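Local coordinates for protein kinectin 1 (Kinesin receptor) (Legionella pneumophila, PDB 4MU6) that is a Legionella effector of unknown function, probably membrane-anchored, whose N-terminal part forms a long, largely helical coiled-coil domain, at residues K19-D24 with I42-S47; L27-L32 with D284-V289. One frame throughout, in Å; residues are numbered along the deposited sequence.

Contact 1. Residues K19-D24 with I42-S47; sequences KQFLAD and IPWIHS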
ATOM      1  N   LYS A  19      24.778 -28.028 -20.829  1.00 34.30           N
ATOM      2  CA  LYS A  19      24.352 -29.288 -21.422  1.00 39.24           C
ATOM      3  C   LYS A  19      23.420 -29.060 -22.614  1.00 46.25           C
ATOM      4  O   LYS A  19      23.552 -29.718 -23.652  1.00 45.36           O
ATOM      5  CB  LYS A  19      23.684 -30.178 -20.370  1.00 45.72           C
ATOM      6  CG  LYS A  19      24.652 -30.828 -19.382  1.00 48.49           C
ATOM      7  CD  LYS A  19      23.902 -31.741 -18.435  1.00 49.18           C
ATOM      8  CE  LYS A  19      24.845 -32.512 -17.541  1.00 61.39           C
ATOM      9  NZ  LYS A  19      24.259 -33.837 -17.178  1.00 70.08           N
ATOM     10  N   GLN A  20      22.491 -28.114 -22.470  1.00 47.09           N
ATOM     11  CA  GLN A  20      21.549 -27.814 -23.542  1.00 47.22           C
ATOM     12  C   GLN A  20      22.285 -27.315 -24.786  1.00 46.79           C
ATOM     13  O   GLN A  20      21.958 -27.689 -25.915  1.00 43.79           O
ATOM     14  CB  GLN A  20      20.500 -26.798 -23.073  1.00 56.98           C
ATOM     15  CG  GLN A  20      19.554 -26.352 -24.167  1.00 66.38           C
ATOM     16  CD  GLN A  20      18.832 -27.516 -24.807  1.00 79.63           C
ATOM     17  OE1 GLN A  20      18.513 -28.507 -24.144  1.00 84.64           O
ATOM     18  NE2 GLN A  20      18.578 -27.413 -26.106  1.00 84.42           N
ATOM     19  N   PHE A  21      23.297 -26.484 -24.562  1.00 41.44           N
ATOM     20  CA  PHE A  21      24.123 -25.965 -25.641  1.00 33.61           C
ATOM     21  C   PHE A  21      24.896 -27.095 -26.322  1.00 42.92           C
ATOM     22  O   PHE A  21      24.944 -27.171 -27.550  1.00 37.53           O
ATOM     23  CB  PHE A  21      25.081 -24.930 -25.061  1.00 34.62           C
ATOM     24  CG  PHE A  21      26.028 -24.321 -26.066  1.00 39.22           C
ATOM     25  CD1 PHE A  21      27.266 -24.903 -26.318  1.00 33.33           C
ATOM     26  CD2 PHE A  21      25.701 -23.150 -26.721  1.00 37.92           C
ATOM     27  CE1 PHE A  21      28.149 -24.334 -27.218  1.00 32.89           C
ATOM     28  CE2 PHE A  21      26.578 -22.577 -27.623  1.00 34.46           C
ATOM     29  CZ  PHE A  21      27.797 -23.172 -27.876  1.00 37.51           C
ATOM     30  N   LEU A  22      25.496 -27.976 -25.521  1.00 38.78           N
ATOM     31  CA  LEU A  22      26.279 -29.081 -26.061  1.00 44.88           C
ATOM     32  C   LEU A  22      25.406 -30.206 -26.635  1.00 50.76           C
ATOM     33  O   LEU A  22      25.923 -31.184 -27.166  1.00 56.30           O
ATOM     34  CB  LEU A  22      27.276 -29.610 -25.018  1.00 39.43           C
ATOM     35  CG  LEU A  22      28.413 -28.632 -24.684  1.00 34.50           C
ATOM     36  CD1 LEU A  22      29.242 -29.068 -23.474  1.00 30.21           C
ATOM     37  CD2 LEU A  22      29.310 -28.406 -25.897  1.00 26.10           C
ATOM     38  N   ALA A  23      24.084 -30.065 -26.537  1.00 50.40           N
ATOM     39  CA  ALA A  23      23.176 -31.002 -27.194  1.00 47.46           C
ATOM     40  C   ALA A  23      23.258 -30.809 -28.700  1.00 50.27           C
ATOM     41  O   ALA A  23      22.852 -31.669 -29.468  1.00 58.48           O
ATOM     42  CB  ALA A  23      21.754 -30.805 -26.716  1.00 46.20           C
ATOM     43  N   ASP A  24      23.779 -29.656 -29.106  1.00 51.28           N
ATOM     44  CA  ASP A  24      24.028 -29.341 -30.510  1.00 48.54           C
ATOM     45  C   ASP A  24      25.090 -30.284 -31.106  1.00 45.71           C
ATOM     46  O   ASP A  24      26.262 -30.245 -30.742  1.00 43.25           O
ATOM     47  CB  ASP A  24      24.476 -27.882 -30.624  1.00 49.26           C
ATOM     48  CG  ASP A  24      24.395 -27.346 -32.035  1.00 51.63           C
ATOM     49  OD1 ASP A  24      24.626 -28.111 -33.000  1.00 40.24           O
ATOM     50  OD2 ASP A  24      24.104 -26.141 -32.177  1.00 57.59           O
ATOM     51  N   ILE A  42      31.030 -18.480 -22.074  1.00 31.63           N
ATOM     52  CA  ILE A  42      30.520 -18.679 -23.427  1.00 35.15           C
ATOM     53  C   ILE A  42      29.335 -17.725 -23.581  1.00 31.35           C
ATOM     54  O   ILE A  42      28.400 -17.773 -22.778  1.00 25.77           O
ATOM     55  CB  ILE A  42      30.048 -20.133 -23.682  1.00 28.97           C
ATOM     56  CG1 ILE A  42      31.105 -21.156 -23.232  1.00 34.87           C
ATOM     57  CG2 ILE A  42      29.637 -20.310 -25.153  1.00 29.50           C
ATOM     58  CD1 ILE A  42      32.521 -20.831 -23.643  1.00 34.64           C
ATOM     59  N   PRO A  43      29.397 -16.825 -24.577  1.00 28.12           N
ATOM     60  CA  PRO A  43      28.402 -15.748 -24.668  1.00 34.13           C
ATOM     61  C   PRO A  43      26.989 -16.247 -24.887  1.00 34.32           C
ATOM     62  O   PRO A  43      26.080 -15.703 -24.268  1.00 30.22           O
ATOM     63  CB  PRO A  43      28.882 -14.926 -25.873  1.00 33.23           C
ATOM     64  CG  PRO A  43      30.361 -15.091 -25.834  1.00 31.88           C
ATOM     65  CD  PRO A  43      30.550 -16.563 -25.458  1.00 32.82           C
ATOM     66  N   TRP A  44      26.798 -17.246 -25.743  1.00 32.63           N
ATOM     67  CA  TRP A  44      25.452 -17.779 -25.944  1.00 41.47           C
ATOM     68  C   TRP A  44      24.884 -18.369 -24.655  1.00 38.02           C
ATOM     69  O   TRP A  44      23.708 -18.209 -24.352  1.00 37.40           O
ATOM     70  CB  TRP A  44      25.433 -18.840 -27.045  1.00 43.50           C
ATOM     71  CG  TRP A  44      24.049 -19.382 -27.297  1.00 45.16           C
ATOM     72  CD1 TRP A  44      23.461 -20.467 -26.694  1.00 44.56           C
ATOM     73  CD2 TRP A  44      23.074 -18.851 -28.203  1.00 47.34           C
ATOM     74  NE1 TRP A  44      22.185 -20.641 -27.180  1.00 47.17           N
ATOM     75  CE2 TRP A  44      21.925 -19.666 -28.108  1.00 44.80           C
ATOM     76  CE3 TRP A  44      23.059 -17.760 -29.081  1.00 54.65           C
ATOM     77  CZ2 TRP A  44      20.779 -19.432 -28.865  1.00 53.42           C
ATOM     78  CZ3 TRP A  44      21.914 -17.528 -29.835  1.00 58.31           C
ATOM     79  CH2 TRP A  44      20.790 -18.358 -29.717  1.00 53.36           C
ATOM     80  N   ILE A  45      25.727 -19.064 -23.907  1.00 37.14           N
ATOM     81  CA  ILE A  45      25.284 -19.736 -22.694  1.00 42.32           C
ATOM     82  C   ILE A  45      25.031 -18.742 -21.556  1.00 35.97           C
ATOM     83  O   ILE A  45      24.037 -18.841 -20.830  1.00 38.29           O
ATOM     84  CB  ILE A  45      26.303 -20.805 -22.252  1.00 41.40           C
ATOM     85  CG1 ILE A  45      26.491 -21.835 -23.370  1.00 39.21           C
ATOM     86  CG2 ILE A  45      25.845 -21.487 -20.976  1.00 36.14           C
ATOM     87  CD1 ILE A  45      27.652 -22.827 -23.142  1.00 31.47           C
ATOM     88  N   HIS A  46      25.930 -17.782 -21.400  1.00 31.33           N
ATOM     89  CA  HIS A  46      25.744 -16.781 -20.363  1.00 34.91           C
ATOM     90  C   HIS A  46      24.496 -15.928 -20.604  1.00 30.56           C
ATOM     91  O   HIS A  46      23.819 -15.541 -19.649  1.00 32.53           O
ATOM     92  CB  HIS A  46      26.965 -15.881 -20.196  1.00 40.38           C
ATOM     93  CG  HIS A  46      26.908 -15.057 -18.950  1.00 40.87           C
ATOM     94  ND1 HIS A  46      26.712 -15.620 -17.706  1.00 42.97           N
ATOM     95  CD2 HIS A  46      26.962 -13.721 -18.757  1.00 37.43           C
ATOM     96  CE1 HIS A  46      26.673 -14.663 -16.797  1.00 42.99           C
ATOM     97  NE2 HIS A  46      26.827 -13.502 -17.407  1.00 47.07           N
ATOM     98  N   SER A  47      24.196 -15.652 -21.874  1.00 33.23           N
ATOM     99  CA  SER A  47      22.935 -15.020 -22.251  1.00 39.85           C
ATOM    100  C   SER A  47      21.735 -15.836 -21.797  1.00 38.23           C
ATOM    101  O   SER A  47      20.837 -15.293 -21.153  1.00 36.34           O
ATOM    102  CB  SER A  47      22.849 -14.788 -23.760  1.00 44.65           C
ATOM    103  OG  SER A  47      23.666 -13.701 -24.148  1.00 48.89           O
TER

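Contact 2. Residues L27-L32 with D284-V289; sequences LSFSGL and DALKSV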
ATOM      1  N   LEU A  27      28.205 -28.497 -33.780  1.00 44.13           N
ATOM      2  CA  LEU A  27      29.239 -27.525 -33.432  1.00 37.31           C
ATOM      3  C   LEU A  27      30.505 -27.789 -34.256  1.00 34.97           C
ATOM      4  O   LEU A  27      30.765 -28.924 -34.654  1.00 39.59           O
ATOM      5  CB  LEU A  27      29.519 -27.574 -31.933  1.00 35.40           C
ATOM      6  CG  LEU A  27      28.284 -27.255 -31.083  1.00 38.45           C
ATOM      7  CD1 LEU A  27      28.509 -27.610 -29.598  1.00 35.89           C
ATOM      8  CD2 LEU A  27      27.898 -25.778 -31.240  1.00 43.23           C
ATOM      9  N   SER A  28      31.268 -26.740 -34.544  1.00 29.22           N
ATOM     10  CA  SER A  28      32.399 -26.854 -35.467  1.00 41.53           C
ATOM     11  C   SER A  28      33.747 -26.776 -34.744  1.00 41.32           C
ATOM     12  O   SER A  28      33.840 -26.207 -33.654  1.00 36.21           O
ATOM     13  CB  SER A  28      32.334 -25.742 -36.511  1.00 38.61           C
ATOM     14  OG  SER A  28      32.540 -24.482 -35.895  1.00 40.34           O
ATOM     15  N   PHE A  29      34.790 -27.326 -35.362  1.00 35.24           N
ATOM     16  CA  PHE A  29      36.126 -27.219 -34.795  1.00 37.83           C
ATOM     17  C   PHE A  29      36.537 -25.778 -34.444  1.00 42.85           C
ATOM     18  O   PHE A  29      36.925 -25.495 -33.304  1.00 33.77           O
ATOM     19  CB  PHE A  29      37.203 -27.832 -35.701  1.00 41.70           C
ATOM     20  CG  PHE A  29      38.586 -27.543 -35.214  1.00 29.98           C
ATOM     21  CD1 PHE A  29      39.108 -28.260 -34.155  1.00 29.16           C
ATOM     22  CD2 PHE A  29      39.320 -26.490 -35.742  1.00 30.56           C
ATOM     23  CE1 PHE A  29      40.350 -27.958 -33.646  1.00 36.39           C
ATOM     24  CE2 PHE A  29      40.571 -26.180 -35.236  1.00 37.85           C
ATOM     25  CZ  PHE A  29      41.090 -26.918 -34.190  1.00 34.52           C
ATOM     26  N   SER A  30      36.485 -24.880 -35.426  1.00 38.12           N
ATOM     27  CA  SER A  30      36.980 -23.513 -35.211  1.00 40.53           C
ATOM     28  C   SER A  30      36.125 -22.752 -34.201  1.00 34.01           C
ATOM     29  O   SER A  30      36.639 -21.943 -33.424  1.00 30.67           O
ATOM     30  CB  SER A  30      37.131 -22.739 -36.532  1.00 36.54           C
ATOM     31  OG  SER A  30      35.948 -22.792 -37.305  1.00 52.84           O
ATOM     32  N   GLY A  31      34.824 -23.027 -34.196  1.00 38.53           N
ATOM     33  CA  GLY A  31      33.954 -22.489 -33.169  1.00 38.68           C
ATOM     34  C   GLY A  31      34.412 -22.896 -31.776  1.00 41.33           C
ATOM     35  O   GLY A  31      34.642 -22.053 -30.901  1.00 30.61           O
ATOM     36  N   LEU A  32      34.550 -24.198 -31.569  1.00 38.41           N
ATOM     37  CA  LEU A  32      34.886 -24.708 -30.252  1.00 31.73           C
ATOM     38  C   LEU A  32      36.291 -24.279 -29.834  1.00 32.71           C
ATOM     39  O   LEU A  32      36.507 -23.905 -28.676  1.00 34.86           O
ATOM     40  CB  LEU A  32      34.702 -26.224 -30.203  1.00 34.43           C
ATOM     41  CG  LEU A  32      33.214 -26.599 -30.183  1.00 31.92           C
ATOM     42  CD1 LEU A  32      33.006 -28.085 -30.408  1.00 28.34           C
ATOM     43  CD2 LEU A  32      32.583 -26.168 -28.866  1.00 27.89           C
ATOM     44  N   ASP A 284      40.965 -34.636 -31.548  1.00 38.26           N
ATOM     45  CA  ASP A 284      42.285 -34.661 -30.945  1.00 37.67           C
ATOM     46  C   ASP A 284      42.887 -33.262 -30.907  1.00 39.38           C
ATOM     47  O   ASP A 284      43.570 -32.905 -29.944  1.00 28.99           O
ATOM     48  CB  ASP A 284      43.209 -35.626 -31.681  1.00 33.15           C
ATOM     49  CG  ASP A 284      42.917 -37.079 -31.341  1.00 45.89           C
ATOM     50  OD1 ASP A 284      42.167 -37.327 -30.364  1.00 47.02           O
ATOM     51  OD2 ASP A 284      43.442 -37.966 -32.046  1.00 50.27           O
ATOM     52  N   ALA A 285      42.623 -32.480 -31.955  1.00 32.04           N
ATOM     53  CA  ALA A 285      43.117 -31.110 -32.030  1.00 36.65           C
ATOM     54  C   ALA A 285      42.471 -30.228 -30.955  1.00 31.90           C
ATOM     55  O   ALA A 285      43.093 -29.292 -30.463  1.00 31.93           O
ATOM     56  CB  ALA A 285      42.875 -30.525 -33.405  1.00 38.69           C
ATOM     57  N   LEU A 286      41.235 -30.531 -30.583  1.00 25.88           N
ATOM     58  CA  LEU A 286      40.565 -29.733 -29.559  1.00 34.02           C
ATOM     59  C   LEU A 286      41.105 -30.108 -28.176  1.00 39.69           C
ATOM     60  O   LEU A 286      41.277 -29.249 -27.300  1.00 32.87           O
ATOM     61  CB  LEU A 286      39.054 -29.911 -29.611  1.00 34.68           C
ATOM     62  CG  LEU A 286      38.285 -29.239 -30.749  1.00 37.07           C
ATOM     63  CD1 LEU A 286      36.872 -29.775 -30.745  1.00 31.26           C
ATOM     64  CD2 LEU A 286      38.291 -27.702 -30.621  1.00 33.72           C
ATOM     65  N   LYS A 287      41.365 -31.399 -28.004  1.00 32.82           N
ATOM     66  CA  LYS A 287      41.953 -31.923 -26.783  1.00 34.20           C
ATOM     67  C   LYS A 287      43.334 -31.321 -26.549  1.00 31.47           C
ATOM     68  O   LYS A 287      43.711 -31.021 -25.417  1.00 32.00           O
ATOM     69  CB  LYS A 287      42.024 -33.445 -26.849  1.00 31.55           C
ATOM     70  CG  LYS A 287      40.675 -34.130 -26.597  1.00 36.95           C
ATOM     71  CD  LYS A 287      40.695 -35.581 -27.120  1.00 43.32           C
ATOM     72  CE  LYS A 287      40.005 -36.558 -26.165  1.00 45.46           C
ATOM     73  NZ  LYS A 287      38.640 -36.134 -25.755  1.00 55.52           N
ATOM     74  N   SER A 288      44.077 -31.123 -27.628  1.00 31.06           N
ATOM     75  CA  SER A 288      45.355 -30.429 -27.539  1.00 35.83           C
ATOM     76  C   SER A 288      45.194 -29.013 -26.957  1.00 34.66           C
ATOM     77  O   SER A 288      45.955 -28.611 -26.088  1.00 29.10           O
ATOM     78  CB  SER A 288      46.034 -30.385 -28.905  1.00 34.74           C
ATOM     79  OG  SER A 288      47.178 -29.549 -28.877  1.00 41.67           O
ATOM     80  N   VAL A 289      44.199 -28.266 -27.424  1.00 35.26           N
ATOM     81  CA  VAL A 289      43.978 -26.920 -26.910  1.00 34.15           C
ATOM     82  C   VAL A 289      43.502 -26.971 -25.455  1.00 38.37           C
ATOM     83  O   VAL A 289      43.938 -26.178 -24.606  1.00 30.83           O
ATOM     84  CB  VAL A 289      42.970 -26.105 -27.767  1.00 30.35           C
ATOM     85  CG1 VAL A 289      42.869 -24.694 -27.221  1.00 29.42           C
ATOM     86  CG2 VAL A 289      43.426 -26.053 -29.190  1.00 29.07           C
TER

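Contact 1. Residues K19-D24 with I42-S47
The phenyl ring of F21 meets I45 with its face and W44 with its edge. CD1 of I45 stands over one face, 4.0 Å from the centroid of the F21 ring and 25° off the ring normal, which makes this a CH-pi contact. The methyl is displaced toward the rim of the ring, and CD1 of I45 lies 3.7 Å from CG of F21. CG1 of I45 follows it, touching CG and CD2 of the same ring, and the two side chains run nearly perpendicular. F21 is set up for this by a chi1 of 179°, which places CG anti to the backbone N and directs the ring toward helix 43-105.

W44 comes to the edge of the F21 ring, near its plane, where CD1 of its indole packs 3.5 Å from CD2 of F21. The two aromatic planes are inclined at 45°, with 5.6 Å between the centroids of the F21 ring and the five-membered ring of W44. Within this helical domain, the contact joins the end of the short helix 10-22 to the first turn of the long helix 43-105. I42, at the N-cap position of the long helix, adds a looser touch, its CG2 being 4.4 Å from CZ of F21. The backbone N of I42 is hydrogen-bonded to OD1 of N259, on helix 227-273, whose F263 also packs on the I42 side chain.

I42 and I45 are buried, whereas W44 lies at the exposed margin. Further along the same turn, O of P43 accepts from both N and OG of S47, one from above and one from below the carbonyl plane, OG of S47 at 3.1 Å from O of P43.

Contact 2. Residues L27-L32 with D284-V289
NZ of K287, one residue beyond the L286 that F29 and L32 touch, is gripped by OD1 of N272 and OE1 of Q268, two amide oxygens of helix 227-273. The contact itself is apolar helix-to-helix packing, in which the N-terminal turn of helix 29-38 lies against helix 280-294 within the predominantly helical LegC3 N-terminal domain.

That turn begins with S28 as N-cap. OG of S28 accepts from N of G31 at 3.2 Å, with an N-H...O angle of 147°, while O of S28 takes the first backbone bond of the helix from N of L32. CB of S28 points away from helix 280-294, and it is the next residue, F29, that reaches across.

The bond from CA to CB of F29 does not aim at the partner helix, yet with CG anti to the backbone N (chi1 172°) the ring swings over to it. One side of the ring, CD1 and CE1, does most of the touching. CD1 of F29 lies 3.6 Å from CG of L286, and CE1 of F29 comes equally close, 3.6 Å, to CB of A285. The ring thus spans two successive residues, and the side chains of F29 and L286 run alongside one another, pointing opposite ways.

L286 is buried, and of its two methyls CD2 does more of the touching, while CD1 only approaches CB of L32. CD2 of L286 also lies 3.7 Å from CE1 of F29. L271 of helix 227-273 packs on L286 as well, and L267 on L32, so a third helix joins the two. L32 meets L286 through its beta carbon, CB of L32 lying 3.9 Å from CD2 of L286.

In the fold
From the N terminus the chain runs through helix 10-22, turns into helix 29-38 and then enters the long helix 43-105. Contact 1 closes this local loop, bringing residues 19-24 and 42-47 together over the 17 residues between them. Contact 2 starts inside that loop, at 27-32, but closes only at 284-289, after some 250 largely helical residues, so the two contacts cross rather than nest. Both lie toward the same end of the elongated molecule, their centres about 16 Å apart. L27 joins them directly, its CD1 lying 3.9 Å from CD2 of L22. Helix 227-273 packs against both, tying the first three helices to the last.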